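Local coordinates for protein gamma-glutamyl phosphate reductase (Saccharomyces cerevisiae, PDB 1VLU) that catalyses the NADPH-dependent reduction of L-gamma-glutamyl phosphate to glutamate semialdehyde and phosphate, the second step in making proline from glutamate, at residues L49-D63 against E162-V174. Numbering follows the deposited sequence.
Sequences LKANAHAIEEANKID and ESVNTFREMAKIV
Thr166 pushes its side chain into a hole formed by Ile56, Ala59, Asn60 and Asp63, a knob-into-hole fit between helix segments 53-63 and 164-174, nearly antiparallel at 160°, their axes coming within 7.6 Å. Thr166 CG2 lies 4.0 Å from Ile56 CG2, while Thr166 OG1, held beside the backbone N (chi1 -43°), donates to Asp63 OD2 at 2.6 Å. Thr166 OG1 also accepts from Asn60 ND2 at 3.0 Å, the donor bond being nearly straight (167°) and in the amide plane. Asp63 OD2 is thus gripped twice, by the hydroxyl on its anti side and by Thr166 N on its syn side (2.9 Å). Asp63 OD1 takes Asn165 ND2 from above the carboxylate plane, and more weakly Asn165 N. Because the carboxylate faces backbone N-H groups in the first turn of helix 164-185, the helix dipole would be expected to stabilise its charge. With an alanine at Asp63, these N-H groups and the Thr166 hydroxyl would probably lose their acceptor. Toward the other end the contact turns apolar: Ile173 CD1 packs 3.6 Å from Asn52 CB and 3.7 Å from Ile56 CD1, and Leu49 CD2 meets Ile173 CG2. Asn60 is fixed further by Leu80 O and Leu82 N. Within this aldehyde dehydrogenase-like fold, helix 87-100 packs on Leu49 and Met170, while helix 139-151, which precedes strand 154-158, touches Phe167 and Met170.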
ATOM      1  N   LEU A  49      29.420 -19.209  12.771  1.00 46.46           N
ATOM      2  CA  LEU A  49      29.859 -17.884  13.228  1.00 45.41           C
ATOM      3  C   LEU A  49      30.913 -17.974  14.328  1.00 43.93           C
ATOM      4  O   LEU A  49      31.848 -17.171  14.372  1.00 43.82           O
ATOM      5  CB  LEU A  49      28.675 -17.034  13.697  1.00 44.82           C
ATOM      6  CG  LEU A  49      27.729 -16.558  12.594  1.00 45.49           C
ATOM      7  CD1 LEU A  49      26.477 -16.027  13.225  1.00 44.85           C
ATOM      8  CD2 LEU A  49      28.372 -15.524  11.683  1.00 41.36           C
ATOM      9  N   LYS A  50      30.752 -18.945  15.217  1.00 44.69           N
ATOM     10  CA  LYS A  50      31.713 -19.168  16.284  1.00 46.37           C
ATOM     11  C   LYS A  50      33.040 -19.659  15.688  1.00 46.86           C
ATOM     12  O   LYS A  50      34.102 -19.098  15.979  1.00 46.37           O
ATOM     13  CB  LYS A  50      31.137 -20.151  17.305  1.00 48.67           C
ATOM     14  CG  LYS A  50      32.005 -20.435  18.511  1.00 49.88           C
ATOM     15  CD  LYS A  50      31.257 -21.388  19.437  1.00 62.54           C
ATOM     16  CE  LYS A  50      32.179 -22.480  19.985  1.00 66.90           C
ATOM     17  NZ  LYS A  50      33.066 -22.020  21.085  1.00 59.66           N
ATOM     18  N   ALA A  51      32.971 -20.670  14.822  1.00 46.06           N
ATOM     19  CA  ALA A  51      34.179 -21.202  14.177  1.00 46.51           C
ATOM     20  C   ALA A  51      34.927 -20.149  13.372  1.00 46.61           C
ATOM     21  O   ALA A  51      36.132 -20.257  13.177  1.00 49.36           O
ATOM     22  CB  ALA A  51      33.848 -22.411  13.296  1.00 46.56           C
ATOM     23  N   ASN A  52      34.222 -19.120  12.916  1.00 47.83           N
ATOM     24  CA  ASN A  52      34.844 -18.068  12.102  1.00 46.59           C
ATOM     25  C   ASN A  52      35.009 -16.740  12.809  1.00 44.65           C
ATOM     26  O   ASN A  52      35.124 -15.708  12.152  1.00 45.15           O
ATOM     27  CB  ASN A  52      34.045 -17.869  10.821  1.00 46.44           C
ATOM     28  CG  ASN A  52      34.211 -19.019   9.863  1.00 51.98           C
ATOM     29  OD1 ASN A  52      35.164 -19.040   9.090  1.00 56.08           O
ATOM     30  ND2 ASN A  52      33.299 -19.998   9.920  1.00 44.84           N
ATOM     31  N   ALA A  53      35.027 -16.788  14.143  1.00 43.75           N
ATOM     32  CA  ALA A  53      35.016 -15.600  15.003  1.00 45.53           C
ATOM     33  C   ALA A  53      36.199 -14.687  14.718  1.00 48.66           C
ATOM     34  O   ALA A  53      36.062 -13.455  14.624  1.00 49.24           O
ATOM     35  CB  ALA A  53      35.027 -16.018  16.470  1.00 44.11           C
ATOM     36  N   HIS A  54      37.368 -15.310  14.599  1.00 50.47           N
ATOM     37  CA  HIS A  54      38.607 -14.610  14.352  1.00 50.67           C
ATOM     38  C   HIS A  54      38.582 -13.828  13.032  1.00 49.66           C
ATOM     39  O   HIS A  54      39.038 -12.687  12.981  1.00 49.23           O
ATOM     40  CB  HIS A  54      39.770 -15.590  14.396  1.00 52.66           C
ATOM     41  CG  HIS A  54      41.101 -14.931  14.246  1.00 60.85           C
ATOM     42  ND1 HIS A  54      41.781 -14.893  13.047  1.00 65.53           N
ATOM     43  CD2 HIS A  54      41.858 -14.243  15.134  1.00 66.24           C
ATOM     44  CE1 HIS A  54      42.914 -14.234  13.210  1.00 67.79           C
ATOM     45  NE2 HIS A  54      42.985 -13.830  14.467  1.00 66.81           N
ATOM     46  N   ALA A  55      38.032 -14.432  11.979  1.00 48.98           N
ATOM     47  CA  ALA A  55      37.870 -13.754  10.690  1.00 48.31           C
ATOM     48  C   ALA A  55      36.892 -12.563  10.776  1.00 48.91           C
ATOM     49  O   ALA A  55      37.131 -11.512  10.163  1.00 50.00           O
ATOM     50  CB  ALA A  55      37.426 -14.752   9.606  1.00 48.14           C
ATOM     51  N   ILE A  56      35.799 -12.736  11.524  1.00 46.99           N
ATOM     52  CA  ILE A  56      34.838 -11.658  11.776  1.00 46.25           C
ATOM     53  C   ILE A  56      35.481 -10.496  12.560  1.00 47.40           C
ATOM     54  O   ILE A  56      35.313  -9.319  12.185  1.00 46.93           O
ATOM     55  CB  ILE A  56      33.548 -12.159  12.501  1.00 44.97           C
ATOM     56  CG1 ILE A  56      32.750 -13.142  11.633  1.00 45.07           C
ATOM     57  CG2 ILE A  56      32.639 -10.995  12.824  1.00 43.02           C
ATOM     58  CD1 ILE A  56      31.897 -14.142  12.449  1.00 45.63           C
ATOM     59  N   GLU A  57      36.199 -10.840  13.638  1.00 46.97           N
ATOM     60  CA  GLU A  57      36.953  -9.878  14.461  1.00 48.42           C
ATOM     61  C   GLU A  57      37.957  -9.025  13.684  1.00 46.38           C
ATOM     62  O   GLU A  57      38.114  -7.830  13.964  1.00 44.68           O
ATOM     63  CB  GLU A  57      37.675 -10.591  15.612  1.00 48.88           C
ATOM     64  CG  GLU A  57      38.296  -9.646  16.655  1.00 55.11           C
ATOM     65  CD  GLU A  57      38.411 -10.271  18.053  1.00 65.44           C
ATOM     66  OE1 GLU A  57      37.993 -11.444  18.232  1.00 66.15           O
ATOM     67  OE2 GLU A  57      38.908  -9.581  18.977  1.00 60.65           O
ATOM     68  N   GLU A  58      38.636  -9.640  12.722  1.00 46.17           N
ATOM     69  CA  GLU A  58      39.583  -8.918  11.891  1.00 47.93           C
ATOM     70  C   GLU A  58      38.867  -7.921  10.990  1.00 46.97           C
ATOM     71  O   GLU A  58      39.380  -6.834  10.747  1.00 49.41           O
ATOM     72  CB  GLU A  58      40.405  -9.882  11.051  1.00 47.86           C
ATOM     73  CG  GLU A  58      41.546 -10.584  11.791  1.00 55.46           C
ATOM     74  CD  GLU A  58      42.275 -11.601  10.909  1.00 54.48           C
ATOM     75  OE1 GLU A  58      41.683 -12.051   9.896  1.00 64.47           O
ATOM     76  OE2 GLU A  58      43.438 -11.950  11.226  1.00 62.49           O
ATOM     77  N   ALA A  59      37.689  -8.297  10.493  1.00 45.01           N
ATOM     78  CA  ALA A  59      36.914  -7.457   9.579  1.00 44.74           C
ATOM     79  C   ALA A  59      36.296  -6.280  10.326  1.00 45.06           C
ATOM     80  O   ALA A  59      36.214  -5.165   9.805  1.00 43.86           O
ATOM     81  CB  ALA A  59      35.825  -8.278   8.891  1.00 43.44           C
ATOM     82  N   ASN A  60      35.834  -6.555  11.541  1.00 45.99           N
ATOM     83  CA  ASN A  60      35.351  -5.520  12.432  1.00 46.43           C
ATOM     84  C   ASN A  60      36.485  -4.552  12.823  1.00 48.33           C
ATOM     85  O   ASN A  60      36.266  -3.337  12.854  1.00 49.48           O
ATOM     86  CB  ASN A  60      34.683  -6.157  13.648  1.00 46.18           C
ATOM     87  CG  ASN A  60      33.858  -5.176  14.442  1.00 42.94           C
ATOM     88  OD1 ASN A  60      34.112  -4.957  15.624  1.00 45.91           O
ATOM     89  ND2 ASN A  60      32.865  -4.579  13.802  1.00 46.50           N
ATOM     90  N   LYS A  61      37.689  -5.080  13.079  1.00 49.08           N
ATOM     91  CA  LYS A  61      38.883  -4.236  13.310  1.00 50.52           C
ATOM     92  C   LYS A  61      39.147  -3.225  12.189  1.00 50.81           C
ATOM     93  O   LYS A  61      39.417  -2.067  12.473  1.00 52.24           O
ATOM     94  CB  LYS A  61      40.146  -5.066  13.567  1.00 51.55           C
ATOM     95  CG  LYS A  61      40.490  -5.266  15.040  1.00 57.21           C
ATOM     96  N   ILE A  62      39.053  -3.650  10.930  1.00 50.72           N
ATOM     97  CA  ILE A  62      39.163  -2.715   9.804  1.00 50.26           C
ATOM     98  C   ILE A  62      38.065  -1.661   9.895  1.00 51.29           C
ATOM     99  O   ILE A  62      38.330  -0.488   9.700  1.00 51.56           O
ATOM    100  CB  ILE A  62      39.118  -3.418   8.407  1.00 49.90           C
ATOM    101  CG1 ILE A  62      40.274  -4.409   8.258  1.00 51.71           C
ATOM    102  CG2 ILE A  62      39.199  -2.393   7.262  1.00 45.28           C
ATOM    103  CD1 ILE A  62      40.027  -5.469   7.194  1.00 58.77           C
ATOM    104  N   ASP A  63      36.843  -2.080  10.217  1.00 53.26           N
ATOM    105  CA  ASP A  63      35.699  -1.165  10.283  1.00 54.03           C
ATOM    106  C   ASP A  63      35.845  -0.081  11.343  1.00 52.68           C
ATOM    107  O   ASP A  63      35.598   1.084  11.064  1.00 52.70           O
ATOM    108  CB  ASP A  63      34.407  -1.935  10.519  1.00 55.58           C
ATOM    109  CG  ASP A  63      33.850  -2.553   9.250  1.00 64.27           C
ATOM    110  OD1 ASP A  63      34.187  -2.073   8.132  1.00 65.09           O
ATOM    111  OD2 ASP A  63      33.054  -3.519   9.387  1.00 65.09           O
ATOM    112  N   GLU A 162      29.482   1.993   7.495  1.00 61.93           N
ATOM    113  CA  GLU A 162      30.362   1.748   8.648  1.00 61.84           C
ATOM    114  C   GLU A 162      30.689   0.277   8.942  1.00 61.06           C
ATOM    115  O   GLU A 162      31.750  -0.016   9.502  1.00 60.56           O
ATOM    116  CB  GLU A 162      29.778   2.364   9.926  1.00 63.52           C
ATOM    117  CG  GLU A 162      28.939   3.623   9.740  1.00 75.79           C
ATOM    118  CD  GLU A 162      27.563   3.342   9.137  1.00 85.50           C
ATOM    119  OE1 GLU A 162      26.697   2.731   9.812  1.00 91.15           O
ATOM    120  OE2 GLU A 162      27.352   3.738   7.972  1.00 93.12           O
ATOM    121  N   SER A 163      29.781  -0.639   8.595  1.00 58.75           N
ATOM    122  CA  SER A 163      29.972  -2.065   8.890  1.00 57.64           C
ATOM    123  C   SER A 163      30.221  -2.942   7.657  1.00 55.72           C
ATOM    124  O   SER A 163      30.234  -4.166   7.758  1.00 57.16           O
ATOM    125  CB  SER A 163      28.807  -2.622   9.721  1.00 56.69           C
ATOM    126  OG  SER A 163      27.593  -2.542   8.999  1.00 63.45           O
ATOM    127  N   VAL A 164      30.438  -2.317   6.508  1.00 54.15           N
ATOM    128  CA  VAL A 164      30.692  -3.022   5.247  1.00 56.35           C
ATOM    129  C   VAL A 164      31.569  -4.287   5.344  1.00 55.34           C
ATOM    130  O   VAL A 164      31.256  -5.303   4.733  1.00 56.50           O
ATOM    131  CB  VAL A 164      31.274  -2.045   4.195  1.00 56.89           C
ATOM    132  CG1 VAL A 164      31.968  -2.784   3.059  1.00 62.19           C
ATOM    133  CG2 VAL A 164      30.168  -1.162   3.648  1.00 64.09           C
ATOM    134  N   ASN A 165      32.667  -4.213   6.092  1.00 55.21           N
ATOM    135  CA  ASN A 165      33.588  -5.341   6.242  1.00 52.75           C
ATOM    136  C   ASN A 165      33.033  -6.463   7.098  1.00 51.11           C
ATOM    137  O   ASN A 165      33.107  -7.631   6.712  1.00 51.85           O
ATOM    138  CB  ASN A 165      34.936  -4.870   6.795  1.00 53.56           C
ATOM    139  CG  ASN A 165      35.783  -4.210   5.746  1.00 53.26           C
ATOM    140  OD1 ASN A 165      36.246  -4.867   4.823  1.00 52.23           O
ATOM    141  ND2 ASN A 165      35.972  -2.900   5.860  1.00 56.77           N
ATOM    142  N   THR A 166      32.478  -6.105   8.255  1.00 48.68           N
ATOM    143  CA  THR A 166      31.876  -7.078   9.169  1.00 48.72           C
ATOM    144  C   THR A 166      30.638  -7.706   8.521  1.00 49.38           C
ATOM    145  O   THR A 166      30.438  -8.919   8.599  1.00 48.50           O
ATOM    146  CB  THR A 166      31.519  -6.431  10.539  1.00 47.55           C
ATOM    147  OG1 THR A 166      32.597  -5.590  10.953  1.00 44.11           O
ATOM    148  CG2 THR A 166      31.296  -7.486  11.603  1.00 41.68           C
ATOM    149  N   PHE A 167      29.833  -6.869   7.867  1.00 49.04           N
ATOM    150  CA  PHE A 167      28.680  -7.315   7.094  1.00 49.34           C
ATOM    151  C   PHE A 167      29.045  -8.361   6.031  1.00 49.19           C
ATOM    152  O   PHE A 167      28.431  -9.423   5.988  1.00 48.81           O
ATOM    153  CB  PHE A 167      27.996  -6.111   6.452  1.00 50.47           C
ATOM    154  CG  PHE A 167      26.671  -6.424   5.818  1.00 52.91           C
ATOM    155  CD1 PHE A 167      26.603  -6.933   4.512  1.00 51.28           C
ATOM    156  CD2 PHE A 167      25.485  -6.197   6.513  1.00 56.17           C
ATOM    157  CE1 PHE A 167      25.369  -7.228   3.918  1.00 54.68           C
ATOM    158  CE2 PHE A 167      24.245  -6.475   5.924  1.00 59.10           C
ATOM    159  CZ  PHE A 167      24.186  -6.995   4.629  1.00 54.76           C
ATOM    160  N   ARG A 168      30.017  -8.036   5.176  1.00 48.94           N
ATOM    161  CA  ARG A 168      30.614  -8.959   4.185  1.00 51.89           C
ATOM    162  C   ARG A 168      31.009 -10.336   4.734  1.00 50.44           C
ATOM    163  O   ARG A 168      30.578 -11.361   4.215  1.00 50.70           O
ATOM    164  CB  ARG A 168      31.870  -8.325   3.542  1.00 51.39           C
ATOM    165  CG  ARG A 168      32.212  -8.861   2.134  1.00 53.10           C
ATOM    166  CD  ARG A 168      33.687  -8.634   1.663  1.00 57.44           C
ATOM    167  NE  ARG A 168      34.305  -7.343   2.029  1.00 71.01           N
ATOM    168  CZ  ARG A 168      33.849  -6.132   1.680  1.00 75.34           C
ATOM    169  NH1 ARG A 168      32.732  -5.990   0.965  1.00 68.88           N
ATOM    170  NH2 ARG A 168      34.511  -5.047   2.074  1.00 78.03           N
ATOM    171  N   GLU A 169      31.857 -10.353   5.760  1.00 50.05           N
ATOM    172  CA  GLU A 169      32.262 -11.599   6.391  1.00 50.23           C
ATOM    173  C   GLU A 169      31.108 -12.443   6.955  1.00 50.50           C
ATOM    174  O   GLU A 169      31.057 -13.657   6.752  1.00 50.38           O
ATOM    175  CB  GLU A 169      33.321 -11.342   7.468  1.00 50.07           C
ATOM    176  CG  GLU A 169      34.711 -11.662   7.004  1.00 62.11           C
ATOM    177  CD  GLU A 169      34.769 -12.970   6.217  1.00 74.75           C
ATOM    178  OE1 GLU A 169      34.530 -14.047   6.826  1.00 76.49           O
ATOM    179  OE2 GLU A 169      35.035 -12.911   4.988  1.00 74.69           O
HETATM  180  N   MSE A 170      30.189 -11.796   7.663  1.00 51.40           N
HETATM  181  CA  MSE A 170      29.035 -12.470   8.258  1.00 53.33           C
HETATM  182  C   MSE A 170      28.061 -12.985   7.221  1.00 48.79           C
HETATM  183  O   MSE A 170      27.601 -14.108   7.337  1.00 48.94           O
HETATM  184  CB  MSE A 170      28.332 -11.569   9.276  1.00 50.50           C
HETATM  185  CG  MSE A 170      29.167 -11.392  10.549  1.00 52.42           C
HETATM  186 SE   MSE A 170      28.336 -10.269  11.950  1.00 67.61          SE
HETATM  187  CE  MSE A 170      27.075 -11.631  12.723  1.00 59.00           C
ATOM    188  N   ALA A 171      27.746 -12.169   6.221  1.00 48.01           N
ATOM    189  CA  ALA A 171      26.952 -12.603   5.067  1.00 49.16           C
ATOM    190  C   ALA A 171      27.515 -13.862   4.411  1.00 50.86           C
ATOM    191  O   ALA A 171      26.778 -14.797   4.154  1.00 53.81           O
ATOM    192  CB  ALA A 171      26.846 -11.497   4.037  1.00 47.30           C
ATOM    193  N   LYS A 172      28.822 -13.883   4.156  1.00 51.11           N
ATOM    194  CA  LYS A 172      29.489 -15.040   3.573  1.00 52.00           C
ATOM    195  C   LYS A 172      29.212 -16.311   4.381  1.00 51.83           C
ATOM    196  O   LYS A 172      28.909 -17.361   3.818  1.00 52.26           O
ATOM    197  CB  LYS A 172      31.003 -14.794   3.470  1.00 49.80           C
ATOM    198  CG  LYS A 172      31.759 -15.886   2.705  1.00 55.56           C
ATOM    199  CD  LYS A 172      33.269 -15.621   2.605  1.00 53.11           C
ATOM    200  N   ILE A 173      29.307 -16.205   5.704  1.00 49.22           N
ATOM    201  CA  ILE A 173      29.157 -17.364   6.576  1.00 47.85           C
ATOM    202  C   ILE A 173      27.710 -17.875   6.628  1.00 49.13           C
ATOM    203  O   ILE A 173      27.480 -19.084   6.649  1.00 50.89           O
ATOM    204  CB  ILE A 173      29.694 -17.067   8.008  1.00 48.24           C
ATOM    205  CG1 ILE A 173      31.189 -16.719   7.962  1.00 43.39           C
ATOM    206  CG2 ILE A 173      29.459 -18.242   8.934  1.00 42.16           C
ATOM    207  CD1 ILE A 173      31.626 -15.848   9.122  1.00 42.70           C
ATOM    208  N   VAL A 174      26.746 -16.957   6.657  1.00 46.21           N
ATOM    209  CA  VAL A 174      25.337 -17.313   6.691  1.00 44.93           C
ATOM    210  C   VAL A 174      24.916 -17.881   5.324  1.00 47.19           C
ATOM    211  O   VAL A 174      24.251 -18.919   5.264  1.00 48.16           O
ATOM    212  CB  VAL A 174      24.474 -16.089   7.124  1.00 43.69           C
ATOM    213  CG1 VAL A 174      22.992 -16.303   6.865  1.00 41.33           C
ATOM    214  CG2 VAL A 174      24.711 -15.772   8.598  1.00 44.30           C
TER
HETATM  215  O   HOH W   1      33.850   2.101   9.142  1.00 46.54           O